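Dnab-like replicative helicase (Bacillus phage SPP1, PDB 3BH0) is a replicative DNA helicase of the DnaB family, present here as its ATPase domain, and probably couples ATP hydrolysis to 5'-3' unwinding of duplex DNA. Local coordinates at residues N95-N100 with G180-V185; Y63-R68 with D221-A226; S53-L58 with A89-D94. All coordinates share one frame; numbering follows the deposited sequence.

Contact 1. Residues N95-N100 with G180-V185; sequences NDDVVN and GKRVIV
Strands 98-103 and 183-188 lie next to each other and parallel in the central sheet of this P-loop ATPase domain, and the contact takes in the point where both enter it. The tight part is the strand ladder from Val98 to Asn100. Val98 N donates to Arg182 O at 3.2 Å, Ile184 N to Val98 O at 2.7 Å almost along the C=O axis, and Asn100 N to Ile184 O at 2.8 Å. One residue, Ile184, thus supplies both the N-H and the C=O that bracket Val99. On the face carrying Val99 and Ile184, the Ile184 side chain leans back along the strand so that its CD1 rests 3.6 Å from Asp97 CB, while Met92 of helix 81-93 covers both residues. Val98 and Val183 share the other face, where Thr174 of helix 164-176 packs on them.

Before the ladder the chains loosen and the contact turns ionic. Asp96, which has positive phi, is the turning residue of a Schellman motif that ends the preceding helix, and its exposed carboxylate forms a salt bridge through OD1 to Lys181 NZ at 3.0 Å. The lysine chain is bent at chi2 and chi4; Lys181 CB lies 3.7 Å from Val98 CG2 before the chain curls to the acid. More deeply placed, Asp97 OD1 accepts a salt-bridging hydrogen bond from Arg182 NE, 2.8 Å away; the oxygen lies in the guanidinium plane, yet the nitrogen approaches from above the carboxylate plane, the two planes being 38° apart. Arg182 NH1 is held by Thr49 O. The buried Asp97 therefore has a cationic partner that probably keeps it ionised, whereas the Asp96-Lys181 pair, at the exposed end, is likely to be weakened by water.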
ATOM      1  N   ASN A  95     -13.509   5.151  -2.218  1.00 53.38           N
ATOM      2  CA  ASN A  95     -13.815   5.534  -3.594  1.00 53.92           C
ATOM      3  C   ASN A  95     -14.688   4.465  -4.252  1.00 54.08           C
ATOM      4  O   ASN A  95     -15.033   4.566  -5.422  1.00 54.86           O
ATOM      5  CB  ASN A  95     -12.518   5.679  -4.385  1.00 53.96           C
ATOM      6  CG  ASN A  95     -12.414   7.001  -5.102  1.00 54.59           C
ATOM      7  OD1 ASN A  95     -12.217   7.040  -6.322  1.00 55.75           O
ATOM      8  ND2 ASN A  95     -12.519   8.100  -4.351  1.00 53.78           N
ATOM      9  N   ASP A  96     -15.039   3.442  -3.477  1.00 54.23           N
ATOM     10  CA  ASP A  96     -15.768   2.254  -3.948  1.00 54.35           C
ATOM     11  C   ASP A  96     -14.935   1.385  -4.905  1.00 53.86           C
ATOM     12  O   ASP A  96     -15.476   0.624  -5.720  1.00 54.04           O
ATOM     13  CB  ASP A  96     -17.141   2.607  -4.537  1.00 55.01           C
ATOM     14  CG  ASP A  96     -18.165   1.493  -4.331  1.00 57.00           C
ATOM     15  OD1 ASP A  96     -18.417   0.732  -5.303  1.00 58.67           O
ATOM     16  OD2 ASP A  96     -18.699   1.368  -3.192  1.00 57.89           O
ATOM     17  N   ASP A  97     -13.613   1.496  -4.787  1.00 52.77           N
ATOM     18  CA  ASP A  97     -12.710   0.567  -5.442  1.00 51.59           C
ATOM     19  C   ASP A  97     -12.614  -0.656  -4.541  1.00 50.70           C
ATOM     20  O   ASP A  97     -12.989  -0.584  -3.359  1.00 50.74           O
ATOM     21  CB  ASP A  97     -11.345   1.214  -5.670  1.00 51.73           C
ATOM     22  CG  ASP A  97     -11.409   2.375  -6.652  1.00 52.27           C
ATOM     23  OD1 ASP A  97     -11.866   2.156  -7.794  1.00 51.99           O
ATOM     24  OD2 ASP A  97     -11.008   3.506  -6.286  1.00 53.32           O
ATOM     25  N   VAL A  98     -12.141  -1.770  -5.104  1.00 49.19           N
ATOM     26  CA  VAL A  98     -12.053  -3.050  -4.402  1.00 47.80           C
ATOM     27  C   VAL A  98     -10.611  -3.338  -3.977  1.00 46.63           C
ATOM     28  O   VAL A  98      -9.704  -3.361  -4.809  1.00 46.69           O
ATOM     29  CB  VAL A  98     -12.589  -4.211  -5.287  1.00 48.17           C
ATOM     30  CG1 VAL A  98     -12.483  -5.561  -4.572  1.00 48.42           C
ATOM     31  CG2 VAL A  98     -14.030  -3.949  -5.699  1.00 48.16           C
ATOM     32  N   VAL A  99     -10.412  -3.558  -2.679  1.00 45.03           N
ATOM     33  CA  VAL A  99      -9.090  -3.843  -2.130  1.00 43.41           C
ATOM     34  C   VAL A  99      -8.955  -5.299  -1.673  1.00 42.59           C
ATOM     35  O   VAL A  99      -9.706  -5.762  -0.826  1.00 42.39           O
ATOM     36  CB  VAL A  99      -8.724  -2.882  -0.970  1.00 43.49           C
ATOM     37  CG1 VAL A  99      -7.274  -3.112  -0.526  1.00 43.12           C
ATOM     38  CG2 VAL A  99      -8.928  -1.418  -1.381  1.00 42.50           C
ATOM     39  N   ASN A 100      -7.998  -6.010  -2.264  1.00 41.38           N
ATOM     40  CA  ASN A 100      -7.637  -7.352  -1.854  1.00 40.38           C
ATOM     41  C   ASN A 100      -6.344  -7.269  -1.053  1.00 39.67           C
ATOM     42  O   ASN A 100      -5.276  -6.996  -1.598  1.00 39.24           O
ATOM     43  CB  ASN A 100      -7.401  -8.245  -3.071  1.00 40.65           C
ATOM     44  CG  ASN A 100      -8.676  -8.885  -3.616  1.00 41.33           C
ATOM     45  OD1 ASN A 100      -9.781  -8.603  -3.161  1.00 42.99           O
ATOM     46  ND2 ASN A 100      -8.507  -9.766  -4.603  1.00 39.77           N
ATOM     47  N   GLY A 180     -17.584  -3.602 -12.834  1.00 55.95           N
ATOM     48  CA  GLY A 180     -16.797  -2.522 -13.436  1.00 55.46           C
ATOM     49  C   GLY A 180     -15.749  -1.923 -12.516  1.00 54.85           C
ATOM     50  O   GLY A 180     -15.264  -0.804 -12.750  1.00 55.21           O
ATOM     51  N   LYS A 181     -15.394  -2.674 -11.473  1.00 53.70           N
ATOM     52  CA  LYS A 181     -14.592  -2.128 -10.386  1.00 52.38           C
ATOM     53  C   LYS A 181     -13.104  -2.348 -10.598  1.00 50.98           C
ATOM     54  O   LYS A 181     -12.668  -3.450 -10.933  1.00 50.72           O
ATOM     55  CB  LYS A 181     -15.021  -2.736  -9.051  1.00 52.72           C
ATOM     56  CG  LYS A 181     -16.495  -2.605  -8.727  1.00 53.23           C
ATOM     57  CD  LYS A 181     -16.816  -1.256  -8.114  1.00 54.79           C
ATOM     58  CE  LYS A 181     -18.112  -1.336  -7.333  1.00 56.38           C
ATOM     59  NZ  LYS A 181     -17.965  -2.144  -6.079  1.00 56.55           N
ATOM     60  N   ARG A 182     -12.333  -1.289 -10.400  1.00 49.43           N
ATOM     61  CA  ARG A 182     -10.881  -1.409 -10.350  1.00 48.11           C
ATOM     62  C   ARG A 182     -10.444  -2.058  -9.030  1.00 46.95           C
ATOM     63  O   ARG A 182     -10.764  -1.546  -7.952  1.00 47.04           O
ATOM     64  CB  ARG A 182     -10.202  -0.050 -10.592  1.00 48.48           C
ATOM     65  CG  ARG A 182     -11.140   1.154 -10.560  1.00 48.09           C
ATOM     66  CD  ARG A 182     -10.439   2.442 -10.979  1.00 48.08           C
ATOM     67  NE  ARG A 182     -10.636   3.472  -9.963  1.00 49.14           N
ATOM     68  CZ  ARG A 182     -10.359   4.763 -10.113  1.00 49.35           C
ATOM     69  NH1 ARG A 182      -9.874   5.220 -11.255  1.00 49.03           N
ATOM     70  NH2 ARG A 182     -10.570   5.601  -9.108  1.00 50.90           N
ATOM     71  N   VAL A 183      -9.774  -3.211  -9.150  1.00 45.23           N
ATOM     72  CA  VAL A 183      -9.245  -4.017  -8.038  1.00 43.48           C
ATOM     73  C   VAL A 183      -7.831  -3.558  -7.663  1.00 42.67           C
ATOM     74  O   VAL A 183      -7.026  -3.213  -8.534  1.00 42.16           O
ATOM     75  CB  VAL A 183      -9.210  -5.533  -8.415  1.00 43.49           C
ATOM     76  CG1 VAL A 183      -8.625  -6.398  -7.300  1.00 42.56           C
ATOM     77  CG2 VAL A 183     -10.596  -6.038  -8.781  1.00 43.80           C
ATOM     78  N   ILE A 184      -7.527  -3.557  -6.366  1.00 41.65           N
ATOM     79  CA  ILE A 184      -6.193  -3.180  -5.898  1.00 40.28           C
ATOM     80  C   ILE A 184      -5.645  -4.316  -5.051  1.00 39.63           C
ATOM     81  O   ILE A 184      -6.258  -4.701  -4.064  1.00 40.03           O
ATOM     82  CB  ILE A 184      -6.228  -1.859  -5.099  1.00 40.40           C
ATOM     83  CG1 ILE A 184      -6.824  -0.741  -5.954  1.00 39.71           C
ATOM     84  CG2 ILE A 184      -4.814  -1.477  -4.582  1.00 40.08           C
ATOM     85  CD1 ILE A 184      -8.031  -0.094  -5.345  1.00 38.81           C
ATOM     86  N   VAL A 185      -4.501  -4.861  -5.443  1.00 38.35           N
ATOM     87  CA  VAL A 185      -3.914  -5.993  -4.719  1.00 37.16           C
ATOM     88  C   VAL A 185      -2.811  -5.507  -3.776  1.00 36.90           C
ATOM     89  O   VAL A 185      -1.755  -5.081  -4.226  1.00 36.36           O
ATOM     90  CB  VAL A 185      -3.405  -7.080  -5.706  1.00 37.05           C
ATOM     91  CG1 VAL A 185      -2.918  -8.327  -4.978  1.00 34.67           C
ATOM     92  CG2 VAL A 185      -4.524  -7.434  -6.700  1.00 36.79           C
TER

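Contact 2. Residues Y63-R68 with D221-A226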
ATOM      1  N   TYR A  63      -1.540  11.501  -9.695  1.00 49.06           N
ATOM      2  CA  TYR A  63      -2.888  11.602 -10.285  1.00 48.88           C
ATOM      3  C   TYR A  63      -3.707  10.332 -10.067  1.00 48.30           C
ATOM      4  O   TYR A  63      -4.672  10.063 -10.782  1.00 48.11           O
ATOM      5  CB  TYR A  63      -2.884  12.108 -11.753  1.00 49.46           C
ATOM      6  CG  TYR A  63      -2.702  13.625 -11.821  1.00 50.56           C
ATOM      7  CD1 TYR A  63      -1.468  14.188 -12.156  1.00 50.71           C
ATOM      8  CD2 TYR A  63      -3.750  14.492 -11.475  1.00 50.65           C
ATOM      9  CE1 TYR A  63      -1.288  15.569 -12.187  1.00 51.19           C
ATOM     10  CE2 TYR A  63      -3.579  15.876 -11.505  1.00 51.04           C
ATOM     11  CZ  TYR A  63      -2.349  16.407 -11.866  1.00 51.38           C
ATOM     12  OH  TYR A  63      -2.170  17.775 -11.883  1.00 51.03           O
ATOM     13  N   GLY A  64      -3.320   9.584  -9.027  1.00 47.88           N
ATOM     14  CA  GLY A  64      -3.934   8.303  -8.683  1.00 46.54           C
ATOM     15  C   GLY A  64      -3.141   7.132  -9.228  1.00 46.02           C
ATOM     16  O   GLY A  64      -2.314   7.293 -10.140  1.00 45.93           O
ATOM     17  N   TYR A  65      -3.380   5.952  -8.658  1.00 45.44           N
ATOM     18  CA  TYR A  65      -2.747   4.735  -9.139  1.00 44.85           C
ATOM     19  C   TYR A  65      -3.456   4.266 -10.383  1.00 44.79           C
ATOM     20  O   TYR A  65      -4.667   4.283 -10.450  1.00 44.16           O
ATOM     21  CB  TYR A  65      -2.749   3.629  -8.072  1.00 44.60           C
ATOM     22  CG  TYR A  65      -1.991   3.977  -6.809  1.00 43.67           C
ATOM     23  CD1 TYR A  65      -0.680   4.477  -6.862  1.00 41.89           C
ATOM     24  CD2 TYR A  65      -2.587   3.811  -5.559  1.00 42.66           C
ATOM     25  CE1 TYR A  65       0.010   4.800  -5.709  1.00 41.53           C
ATOM     26  CE2 TYR A  65      -1.901   4.135  -4.392  1.00 43.03           C
ATOM     27  CZ  TYR A  65      -0.603   4.624  -4.470  1.00 42.98           C
ATOM     28  OH  TYR A  65       0.067   4.936  -3.300  1.00 44.12           O
ATOM     29  N   LYS A  66      -2.680   3.853 -11.373  1.00 45.73           N
ATOM     30  CA  LYS A  66      -3.230   3.436 -12.658  1.00 46.92           C
ATOM     31  C   LYS A  66      -3.384   1.927 -12.690  1.00 47.22           C
ATOM     32  O   LYS A  66      -2.538   1.198 -12.173  1.00 47.17           O
ATOM     33  CB  LYS A  66      -2.323   3.869 -13.829  1.00 47.00           C
ATOM     34  CG  LYS A  66      -1.819   5.325 -13.796  1.00 48.59           C
ATOM     35  CD  LYS A  66      -2.949   6.365 -13.758  1.00 49.74           C
ATOM     36  CE  LYS A  66      -2.362   7.771 -13.692  1.00 50.58           C
ATOM     37  NZ  LYS A  66      -3.197   8.632 -12.810  1.00 52.02           N
ATOM     38  N   ARG A  67      -4.459   1.481 -13.325  1.00 47.57           N
ATOM     39  CA  ARG A  67      -4.704   0.078 -13.623  1.00 48.06           C
ATOM     40  C   ARG A  67      -3.464  -0.783 -13.970  1.00 47.41           C
ATOM     41  O   ARG A  67      -3.497  -1.994 -13.823  1.00 48.40           O
ATOM     42  CB  ARG A  67      -5.738  -0.020 -14.746  1.00 48.84           C
ATOM     43  CG  ARG A  67      -7.060   0.688 -14.457  1.00 51.49           C
ATOM     44  CD  ARG A  67      -8.211  -0.311 -14.273  1.00 57.57           C
ATOM     45  NE  ARG A  67      -9.522   0.314 -14.479  1.00 61.31           N
ATOM     46  CZ  ARG A  67     -10.671  -0.350 -14.652  1.00 63.50           C
ATOM     47  NH1 ARG A  67     -10.694  -1.685 -14.656  1.00 63.83           N
ATOM     48  NH2 ARG A  67     -11.808   0.329 -14.820  1.00 64.32           N
ATOM     49  N   ARG A  68      -2.361  -0.204 -14.402  1.00 46.40           N
ATOM     50  CA  ARG A  68      -1.197  -1.061 -14.674  1.00 45.45           C
ATOM     51  C   ARG A  68      -0.076  -1.026 -13.605  1.00 43.45           C
ATOM     52  O   ARG A  68       0.870  -1.828 -13.649  1.00 42.93           O
ATOM     53  CB  ARG A  68      -0.648  -0.743 -16.080  1.00 46.67           C
ATOM     54  CG  ARG A  68       0.319   0.437 -16.179  1.00 49.24           C
ATOM     55  CD  ARG A  68       1.757  -0.036 -16.450  1.00 53.69           C
ATOM     56  NE  ARG A  68       2.701   1.077 -16.339  1.00 57.43           N
ATOM     57  CZ  ARG A  68       4.017   1.003 -16.536  1.00 60.00           C
ATOM     58  NH1 ARG A  68       4.611  -0.137 -16.855  1.00 60.76           N
ATOM     59  NH2 ARG A  68       4.752   2.097 -16.410  1.00 62.12           N
ATOM     60  N   ASP A 221      -4.721  -6.306 -15.295  1.00 38.49           N
ATOM     61  CA  ASP A 221      -5.185  -4.912 -15.316  1.00 38.62           C
ATOM     62  C   ASP A 221      -5.574  -4.418 -13.910  1.00 38.25           C
ATOM     63  O   ASP A 221      -6.632  -3.806 -13.707  1.00 38.36           O
ATOM     64  CB  ASP A 221      -6.343  -4.731 -16.335  1.00 38.84           C
ATOM     65  CG  ASP A 221      -6.503  -3.288 -16.808  1.00 39.92           C
ATOM     66  OD1 ASP A 221      -5.506  -2.522 -16.834  1.00 39.91           O
ATOM     67  OD2 ASP A 221      -7.648  -2.924 -17.163  1.00 42.53           O
ATOM     68  N   VAL A 222      -4.693  -4.668 -12.943  1.00 37.60           N
ATOM     69  CA  VAL A 222      -4.913  -4.225 -11.559  1.00 36.68           C
ATOM     70  C   VAL A 222      -3.768  -3.361 -11.026  1.00 35.77           C
ATOM     71  O   VAL A 222      -2.665  -3.375 -11.573  1.00 35.29           O
ATOM     72  CB  VAL A 222      -5.157  -5.426 -10.587  1.00 36.98           C
ATOM     73  CG1 VAL A 222      -6.486  -6.134 -10.925  1.00 37.24           C
ATOM     74  CG2 VAL A 222      -3.967  -6.417 -10.576  1.00 35.48           C
ATOM     75  N   VAL A 223      -4.044  -2.603  -9.964  1.00 34.86           N
ATOM     76  CA  VAL A 223      -2.979  -1.986  -9.174  1.00 33.59           C
ATOM     77  C   VAL A 223      -2.421  -3.020  -8.195  1.00 32.63           C
ATOM     78  O   VAL A 223      -3.168  -3.611  -7.430  1.00 32.95           O
ATOM     79  CB  VAL A 223      -3.460  -0.743  -8.395  1.00 33.81           C
ATOM     80  CG1 VAL A 223      -2.266  -0.059  -7.688  1.00 33.33           C
ATOM     81  CG2 VAL A 223      -4.168   0.239  -9.336  1.00 33.70           C
ATOM     82  N   VAL A 224      -1.119  -3.262  -8.251  1.00 31.65           N
ATOM     83  CA  VAL A 224      -0.451  -4.079  -7.240  1.00 30.48           C
ATOM     84  C   VAL A 224       0.350  -3.158  -6.336  1.00 29.64           C
ATOM     85  O   VAL A 224       1.109  -2.323  -6.821  1.00 28.98           O
ATOM     86  CB  VAL A 224       0.442  -5.155  -7.865  1.00 30.72           C
ATOM     87  CG1 VAL A 224       1.148  -5.969  -6.791  1.00 29.70           C
ATOM     88  CG2 VAL A 224      -0.410  -6.068  -8.753  1.00 31.01           C
ATOM     89  N   ILE A 225       0.106  -3.281  -5.031  1.00 28.60           N
ATOM     90  CA  ILE A 225       0.829  -2.549  -4.001  1.00 28.23           C
ATOM     91  C   ILE A 225       1.526  -3.552  -3.070  1.00 28.41           C
ATOM     92  O   ILE A 225       0.881  -4.223  -2.257  1.00 27.96           O
ATOM     93  CB  ILE A 225      -0.078  -1.584  -3.192  1.00 27.88           C
ATOM     94  CG1 ILE A 225      -0.741  -0.545  -4.111  1.00 27.92           C
ATOM     95  CG2 ILE A 225       0.739  -0.851  -2.167  1.00 27.93           C
ATOM     96  CD1 ILE A 225      -1.805   0.295  -3.441  1.00 27.76           C
ATOM     97  N   ALA A 226       2.843  -3.661  -3.216  1.00 27.92           N
ATOM     98  CA  ALA A 226       3.628  -4.523  -2.373  1.00 28.13           C
ATOM     99  C   ALA A 226       4.422  -3.729  -1.325  1.00 28.84           C
ATOM    100  O   ALA A 226       5.171  -2.790  -1.644  1.00 28.87           O
ATOM    101  CB  ALA A 226       4.553  -5.411  -3.215  1.00 27.99           C
TER
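Tyr65 stands across the side chains of Val223 and Ile225, meeting each at about a right angle. Its CB sits 3.7 Å from Val223 CG1, and on the ring CE2 comes 4.0 Å from Ile225 CD1, so one side chain spans two residues of the strand. With CG anti to the carbonyl carbon (chi1 -61°), the ring runs on past the valine to the isoleucine. Its hydroxyl continues beyond both and is hydrogen-bonded to Gln88 and Glu261. Val223 is forked: CG1 takes the tyrosine, while CG2 turns to the backbone and lies 3.4 Å from Lys66 O.

This is the loop between helix 56-62 and strand 70-74, laid against the start of strand 223-228, which is next to strand 70-74 in the parallel part of the sheet. Asp221, with positive phi, is the C' residue of the Schellman motif that ends helix 202-220 and turns the chain toward that strand.

At the more exposed end, Arg67 and Asp221 cross obliquely. The aspartate has CG anti to its backbone N (chi1 -158°), and OD1 lies against Arg67 CB at 3.3 Å. Its other oxygen, OD2, is 4.1 Å from Arg67 NH1; although the guanidinium and carboxylate planes are only 17° apart, the oxygen lies well out of the guanidinium plane, leaving probably just an attraction of charges, with no N-H pointed at it.

Contact 3. Residues S53-L58 with A89-D94; sequences SGFTEL and AKNMSD
The turn leading into helix 56-62 meets the last turns of helix 81-93, the helix that follows the probable Walker A P-loop. Asn91 carries the contact. Its CG is anti to the carbonyl carbon (chi1 -81°), which sends the amide across to the loop, where ND2 donates to Ser53 O at 3.0 Å. The N-H...O angle is 158°, and the nitrogen sits in the carbonyl plane, on a lone pair. The same ND2 lies 3.4 Å from Gly54 CA and over one face of the Phe55 ring.

On the loop side an ST turn shapes the acceptor: Ser53 OG accepts from Phe55 N at 3.2 Å and also bonds to Asp59. Gly54, with positive phi, brings its CA close against the amide. The ring of Phe55, the N-cap residue of helix 56-62, meets that of Phe84, from an earlier turn of helix 81-93, with their planes nearly parallel. One residue beyond the asparagine, the Met92 chain is extended past CG and carries its methyl CE to within 4.2 Å of Ser53 CA, a lighter touch beside the single hydrogen bond.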
ATOM      1  N   SER A  53      -4.693   7.188  -3.226  1.00 48.26           N
ATOM      2  CA  SER A  53      -4.157   6.772  -1.928  1.00 47.40           C
ATOM      3  C   SER A  53      -4.962   7.423  -0.805  1.00 47.43           C
ATOM      4  O   SER A  53      -5.098   6.851   0.272  1.00 47.44           O
ATOM      5  CB  SER A  53      -2.716   7.222  -1.809  1.00 47.13           C
ATOM      6  OG  SER A  53      -2.643   8.629  -1.914  1.00 45.50           O
ATOM      7  N   GLY A  54      -5.492   8.620  -1.077  1.00 47.39           N
ATOM      8  CA  GLY A  54      -6.270   9.394  -0.119  1.00 47.48           C
ATOM      9  C   GLY A  54      -5.403  10.435   0.570  1.00 47.76           C
ATOM     10  O   GLY A  54      -5.873  11.207   1.411  1.00 47.55           O
ATOM     11  N   PHE A  55      -4.121  10.432   0.224  1.00 48.02           N
ATOM     12  CA  PHE A  55      -3.207  11.435   0.699  1.00 48.32           C
ATOM     13  C   PHE A  55      -3.062  12.463  -0.407  1.00 49.19           C
ATOM     14  O   PHE A  55      -2.361  12.256  -1.409  1.00 49.48           O
ATOM     15  CB  PHE A  55      -1.876  10.820   1.146  1.00 48.06           C
ATOM     16  CG  PHE A  55      -2.037   9.723   2.169  1.00 47.49           C
ATOM     17  CD1 PHE A  55      -2.653   9.976   3.392  1.00 47.30           C
ATOM     18  CD2 PHE A  55      -1.595   8.434   1.908  1.00 47.20           C
ATOM     19  CE1 PHE A  55      -2.822   8.959   4.335  1.00 46.44           C
ATOM     20  CE2 PHE A  55      -1.756   7.414   2.858  1.00 45.72           C
ATOM     21  CZ  PHE A  55      -2.369   7.683   4.061  1.00 46.34           C
ATOM     22  N   THR A  56      -3.774  13.568  -0.207  1.00 49.78           N
ATOM     23  CA  THR A  56      -3.932  14.642  -1.183  1.00 50.29           C
ATOM     24  C   THR A  56      -2.672  14.886  -2.028  1.00 50.25           C
ATOM     25  O   THR A  56      -2.707  14.769  -3.257  1.00 50.28           O
ATOM     26  CB  THR A  56      -4.396  15.947  -0.456  1.00 50.55           C
ATOM     27  OG1 THR A  56      -5.472  15.631   0.446  1.00 51.13           O
ATOM     28  CG2 THR A  56      -4.854  17.018  -1.447  1.00 50.48           C
ATOM     29  N   GLU A  57      -1.565  15.190  -1.352  1.00 50.15           N
ATOM     30  CA  GLU A  57      -0.360  15.669  -2.014  1.00 50.07           C
ATOM     31  C   GLU A  57       0.396  14.588  -2.752  1.00 49.55           C
ATOM     32  O   GLU A  57       1.234  14.893  -3.582  1.00 49.86           O
ATOM     33  CB  GLU A  57       0.573  16.366  -1.010  1.00 50.32           C
ATOM     34  CG  GLU A  57       0.078  17.723  -0.526  1.00 52.20           C
ATOM     35  CD  GLU A  57      -0.253  18.680  -1.671  1.00 55.14           C
ATOM     36  OE1 GLU A  57       0.561  18.797  -2.625  1.00 55.98           O
ATOM     37  OE2 GLU A  57      -1.341  19.312  -1.611  1.00 56.85           O
ATOM     38  N   LEU A  58       0.123  13.331  -2.427  1.00 49.22           N
ATOM     39  CA  LEU A  58       0.736  12.215  -3.131  1.00 48.85           C
ATOM     40  C   LEU A  58      -0.051  11.941  -4.414  1.00 48.80           C
ATOM     41  O   LEU A  58       0.533  11.666  -5.463  1.00 48.18           O
ATOM     42  CB  LEU A  58       0.817  10.967  -2.229  1.00 48.70           C
ATOM     43  CG  LEU A  58       1.077   9.605  -2.895  1.00 48.74           C
ATOM     44  CD1 LEU A  58       2.510   9.512  -3.395  1.00 48.29           C
ATOM     45  CD2 LEU A  58       0.738   8.431  -1.967  1.00 48.50           C
ATOM     46  N   ALA A  89      -5.673   1.414   2.104  1.00 42.48           N
ATOM     47  CA  ALA A  89      -6.668   0.401   1.763  1.00 43.55           C
ATOM     48  C   ALA A  89      -8.086   0.912   1.994  1.00 44.70           C
ATOM     49  O   ALA A  89      -8.971   0.711   1.164  1.00 44.99           O
ATOM     50  CB  ALA A  89      -6.429  -0.882   2.542  1.00 43.65           C
ATOM     51  N   LYS A  90      -8.297   1.591   3.116  1.00 45.94           N
ATOM     52  CA  LYS A  90      -9.629   2.036   3.483  1.00 46.92           C
ATOM     53  C   LYS A  90     -10.042   3.241   2.657  1.00 47.28           C
ATOM     54  O   LYS A  90     -11.207   3.355   2.284  1.00 47.62           O
ATOM     55  CB  LYS A  90      -9.703   2.329   4.982  1.00 47.28           C
ATOM     56  CG  LYS A  90     -11.114   2.186   5.583  1.00 48.52           C
ATOM     57  CD  LYS A  90     -11.720   3.546   5.842  1.00 49.52           C
ATOM     58  CE  LYS A  90     -13.169   3.448   6.291  1.00 50.68           C
ATOM     59  NZ  LYS A  90     -13.610   4.822   6.735  1.00 51.49           N
ATOM     60  N   ASN A  91      -9.082   4.120   2.373  1.00 47.56           N
ATOM     61  CA  ASN A  91      -9.275   5.285   1.514  1.00 47.97           C
ATOM     62  C   ASN A  91      -9.692   4.935   0.089  1.00 48.42           C
ATOM     63  O   ASN A  91     -10.531   5.611  -0.508  1.00 48.38           O
ATOM     64  CB  ASN A  91      -7.987   6.096   1.453  1.00 47.99           C
ATOM     65  CG  ASN A  91      -7.808   6.988   2.647  1.00 48.37           C
ATOM     66  OD1 ASN A  91      -8.718   7.150   3.461  1.00 49.76           O
ATOM     67  ND2 ASN A  91      -6.632   7.591   2.755  1.00 48.60           N
ATOM     68  N   MET A  92      -9.076   3.889  -0.453  1.00 49.16           N
ATOM     69  CA  MET A  92      -9.446   3.351  -1.761  1.00 49.63           C
ATOM     70  C   MET A  92     -10.792   2.658  -1.722  1.00 50.25           C
ATOM     71  O   MET A  92     -11.562   2.757  -2.674  1.00 50.96           O
ATOM     72  CB  MET A  92      -8.403   2.355  -2.238  1.00 49.81           C
ATOM     73  CG  MET A  92      -7.059   2.963  -2.467  1.00 49.71           C
ATOM     74  SD  MET A  92      -5.866   1.675  -2.754  1.00 48.43           S
ATOM     75  CE  MET A  92      -4.414   2.687  -2.771  1.00 50.86           C
ATOM     76  N   SER A  93     -11.065   1.942  -0.633  1.00 50.62           N
ATOM     77  CA  SER A  93     -12.366   1.340  -0.419  1.00 51.14           C
ATOM     78  C   SER A  93     -13.451   2.405  -0.447  1.00 51.71           C
ATOM     79  O   SER A  93     -14.546   2.160  -0.947  1.00 52.45           O
ATOM     80  CB  SER A  93     -12.404   0.595   0.908  1.00 51.11           C
ATOM     81  OG  SER A  93     -13.720   0.142   1.184  1.00 51.85           O
ATOM     82  N   ASP A  94     -13.132   3.587   0.073  1.00 52.24           N
ATOM     83  CA  ASP A  94     -14.065   4.713   0.125  1.00 52.55           C
ATOM     84  C   ASP A  94     -14.382   5.344  -1.240  1.00 52.91           C
ATOM     85  O   ASP A  94     -15.402   6.006  -1.400  1.00 52.98           O
ATOM     86  CB  ASP A  94     -13.546   5.787   1.086  1.00 52.66           C
ATOM     87  CG  ASP A  94     -13.663   5.383   2.552  1.00 52.19           C
ATOM     88  OD1 ASP A  94     -14.197   4.291   2.865  1.00 50.92           O
ATOM     89  OD2 ASP A  94     -13.202   6.181   3.392  1.00 52.39           O
TER

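All three contacts lie within the DnaB-like C-terminal domain. The centres of contacts 1 and 2 are about 10 Å apart, those of contacts 1 and 3 about 12 Å, and those of contacts 2 and 3 about 13 Å. Contacts 1 and 2 share the sheet, where strand 183-188 lies between strands 98-103 and 223-228, and Val185 is probably hydrogen-bonded to Val223 and Ile225. Along the chain, contact 3 closes before contact 1 opens, its segments alternate with those of contact 2, and contact 1 falls wholly between the two halves of contact 2. Met92 joins all three: it packs on Val99 and Ile184, and its CE touches Tyr65 and Ile225. Helix 81-93 is thereby seated on the sheet of the ATPase core.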